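Local coordinates for prophenoloxidase b (Marsupenaeus japonicus, PDB 3WKY), which is the hemolymph precursor of a crustacean phenoloxidase, a type 3 copper protein that, once activated, probably oxidises phenols, at residues G219-Y224 against W630-P635. Residues are numbered along the deposited sequence; the frame is centred on the assembly and turned at random.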
loop_
_atom_site.group_PDB
_atom_site.type_symbol
_atom_site.label_atom_id
_atom_site.label_comp_id
_atom_site.label_asym_id
_atom_site.label_seq_id
_atom_site.Cartn_x
_atom_site.Cartn_y
_atom_site.Cartn_z
ATOM N N GLY A 219 9.245 -32.043 25.534
ATOM C CA GLY A 219 9.457 -30.935 24.612
ATOM C C GLY A 219 10.116 -31.403 23.334
ATOM O O GLY A 219 9.779 -30.953 22.235
ATOM N N GLU A 220 11.067 -32.327 23.465
ATOM C CA GLU A 220 11.693 -32.892 22.293
ATOM C C GLU A 220 10.705 -33.751 21.500
ATOM O O GLU A 220 10.723 -33.762 20.259
ATOM C CB GLU A 220 12.935 -33.710 22.693
ATOM C CG GLU A 220 13.607 -34.372 21.518
ATOM C CD GLU A 220 14.842 -35.128 21.942
ATOM O OE1 GLU A 220 15.068 -35.209 23.176
ATOM O OE2 GLU A 220 15.589 -35.612 21.056
ATOM N N LEU A 221 9.836 -34.472 22.207
ATOM C CA LEU A 221 8.838 -35.295 21.535
ATOM C C LEU A 221 7.824 -34.421 20.803
ATOM O O LEU A 221 7.337 -34.801 19.738
ATOM C CB LEU A 221 8.116 -36.199 22.540
ATOM C CG LEU A 221 7.337 -37.385 21.965
ATOM C CD1 LEU A 221 8.271 -38.475 21.412
ATOM C CD2 LEU A 221 6.409 -37.975 23.029
ATOM N N PHE A 222 7.492 -33.270 21.394
ATOM C CA PHE A 222 6.645 -32.285 20.709
ATOM C C PHE A 222 7.268 -31.931 19.355
ATOM O O PHE A 222 6.617 -32.048 18.310
ATOM C CB PHE A 222 6.458 -31.047 21.572
ATOM C CG PHE A 222 5.761 -29.920 20.862
ATOM C CD1 PHE A 222 4.413 -30.004 20.577
ATOM C CD2 PHE A 222 6.468 -28.792 20.464
ATOM C CE1 PHE A 222 3.759 -28.970 19.905
ATOM C CE2 PHE A 222 5.815 -27.738 19.798
ATOM C CZ PHE A 222 4.471 -27.835 19.522
ATOM N N TYR A 223 8.536 -31.533 19.371
ATOM C CA TYR A 223 9.275 -31.311 18.132
ATOM C C TYR A 223 9.201 -32.510 17.194
ATOM O O TYR A 223 8.873 -32.359 16.019
ATOM C CB TYR A 223 10.747 -30.998 18.431
ATOM C CG TYR A 223 11.681 -31.458 17.344
ATOM C CD1 TYR A 223 11.703 -30.825 16.101
ATOM C CD2 TYR A 223 12.560 -32.525 17.556
ATOM C CE1 TYR A 223 12.573 -31.253 15.086
ATOM C CE2 TYR A 223 13.423 -32.950 16.555
ATOM C CZ TYR A 223 13.430 -32.311 15.328
ATOM O OH TYR A 223 14.294 -32.730 14.336
ATOM N N TYR A 224 9.516 -33.698 17.711
ATOM C CA TYR A 224 9.741 -34.854 16.858
ATOM C C TYR A 224 8.473 -35.341 16.181
ATOM O O TYR A 224 8.481 -35.635 14.991
ATOM C CB TYR A 224 10.367 -35.992 17.667
ATOM C CG TYR A 224 10.853 -37.139 16.810
ATOM C CD1 TYR A 224 11.812 -36.932 15.821
ATOM C CD2 TYR A 224 10.370 -38.431 17.004
ATOM C CE1 TYR A 224 12.290 -37.998 15.039
ATOM C CE2 TYR A 224 10.839 -39.502 16.220
ATOM C CZ TYR A 224 11.793 -39.274 15.249
ATOM O OH TYR A 224 12.254 -40.329 14.478
ATOM N N TRP A 630 20.324 -41.130 22.326
ATOM C CA TRP A 630 20.555 -40.294 21.142
ATOM C C TRP A 630 19.357 -39.377 20.905
ATOM O O TRP A 630 18.231 -39.714 21.280
ATOM C CB TRP A 630 20.834 -41.162 19.911
ATOM C CG TRP A 630 22.149 -41.902 20.039
ATOM C CD1 TRP A 630 22.314 -43.230 20.299
ATOM C CD2 TRP A 630 23.469 -41.341 19.934
ATOM N NE1 TRP A 630 23.661 -43.538 20.358
ATOM C CE2 TRP A 630 24.391 -42.398 20.138
ATOM C CE3 TRP A 630 23.963 -40.054 19.683
ATOM C CZ2 TRP A 630 25.778 -42.200 20.111
ATOM C CZ3 TRP A 630 25.340 -39.857 19.647
ATOM C CH2 TRP A 630 26.235 -40.933 19.859
ATOM N N PRO A 631 19.591 -38.200 20.300
ATOM C CA PRO A 631 18.431 -37.327 20.054
ATOM C C PRO A 631 17.417 -38.019 19.142
ATOM O O PRO A 631 17.809 -38.845 18.310
ATOM C CB PRO A 631 19.053 -36.130 19.325
ATOM C CG PRO A 631 20.453 -36.056 19.857
ATOM C CD PRO A 631 20.870 -37.536 19.977
ATOM N N MET A 632 16.130 -37.720 19.300
ATOM C CA MET A 632 15.123 -38.322 18.427
ATOM C C MET A 632 15.377 -37.927 16.971
ATOM O O MET A 632 15.562 -36.737 16.662
ATOM C CB MET A 632 13.723 -37.884 18.854
ATOM C CG MET A 632 13.383 -38.321 20.286
ATOM S SD MET A 632 11.758 -37.727 20.779
ATOM C CE MET A 632 11.990 -37.617 22.550
ATOM N N GLY A 633 15.391 -38.923 16.087
ATOM C CA GLY A 633 15.664 -38.697 14.681
ATOM C C GLY A 633 17.139 -38.800 14.314
ATOM O O GLY A 633 17.497 -38.604 13.155
ATOM N N TYR A 634 17.983 -39.105 15.296
ATOM C CA TYR A 634 19.418 -39.284 15.075
ATOM C C TYR A 634 19.630 -40.339 14.000
ATOM O O TYR A 634 18.905 -41.336 13.959
ATOM C CB TYR A 634 20.086 -39.700 16.390
ATOM C CG TYR A 634 21.412 -40.445 16.270
ATOM C CD1 TYR A 634 21.446 -41.826 16.177
ATOM C CD2 TYR A 634 22.624 -39.761 16.319
ATOM C CE1 TYR A 634 22.654 -42.511 16.098
ATOM C CE2 TYR A 634 23.845 -40.448 16.235
ATOM C CZ TYR A 634 23.843 -41.816 16.132
ATOM O OH TYR A 634 25.051 -42.509 16.049
ATOM N N PRO A 635 20.609 -40.119 13.109
ATOM C CA PRO A 635 21.541 -38.988 13.083
ATOM C C PRO A 635 21.118 -37.894 12.094
ATOM O O PRO A 635 21.907 -36.989 11.817
ATOM C CB PRO A 635 22.817 -39.644 12.558
ATOM C CG PRO A 635 22.310 -40.665 11.580
ATOM C CD PRO A 635 20.958 -41.132 12.093
HETATM O O HOH W 1 15.722 -34.566 18.522
HETATM O O HOH W 2 14.461 -35.373 14.252
#
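Glu220 reaches from helix 218-239 to the backbone of Met632, whose N-H gives its OE2 a hydrogen bond of 2.8 Å, with an N-H...O angle of 165°. The bond meets OE2 on the anti side, the donor lying well out of the carboxylate plane. CG lies anti to the backbone N (chi1 178°), and the extended chain beyond it carries the carboxylate out to the loop; its OE1 is held by a salt bridge to Arg217. One water donates both to OE2 and to Met632 O, so the carboxylate holds the backbone on both sides of the Met632 CA, the N-H directly and the carbonyl through solvent. The Met632 methyl packs on the aliphatic part of Glu220, Met632 CE being 3.8 Å from Glu220 CG. Leu221 meets the same thioether through one branch, CD1 at 3.6 Å from Met632 SD. From Tyr223, OH reaches the loop by way of a second water, 2.6 Å from it, which also donates to Met632 O; that carbonyl therefore accepts from two waters. Tyr224 offers a ring face to Met632 CB in a CH-pi contact, CB 3.7 Å from the ring centroid, while SD sits obliquely at 4.8 Å in a Met-aromatic contact. Its CE1 comes 3.4 Å from Gly633 N, where a side chain on Gly633 would run into the ring, and its OH is hydrogen-bonded to Glu529. An alanine in place of Tyr224 would probably open a gap beside Met632 CB and Gly633 and leave Glu529 without this hydroxyl partner. Met632 and Gly633 are the central residues of a type II beta turn, closed by Tyr634 N to Pro631 O, packing the Ig-like domain against the copper-domain helix that also carries the copper-site residue His226.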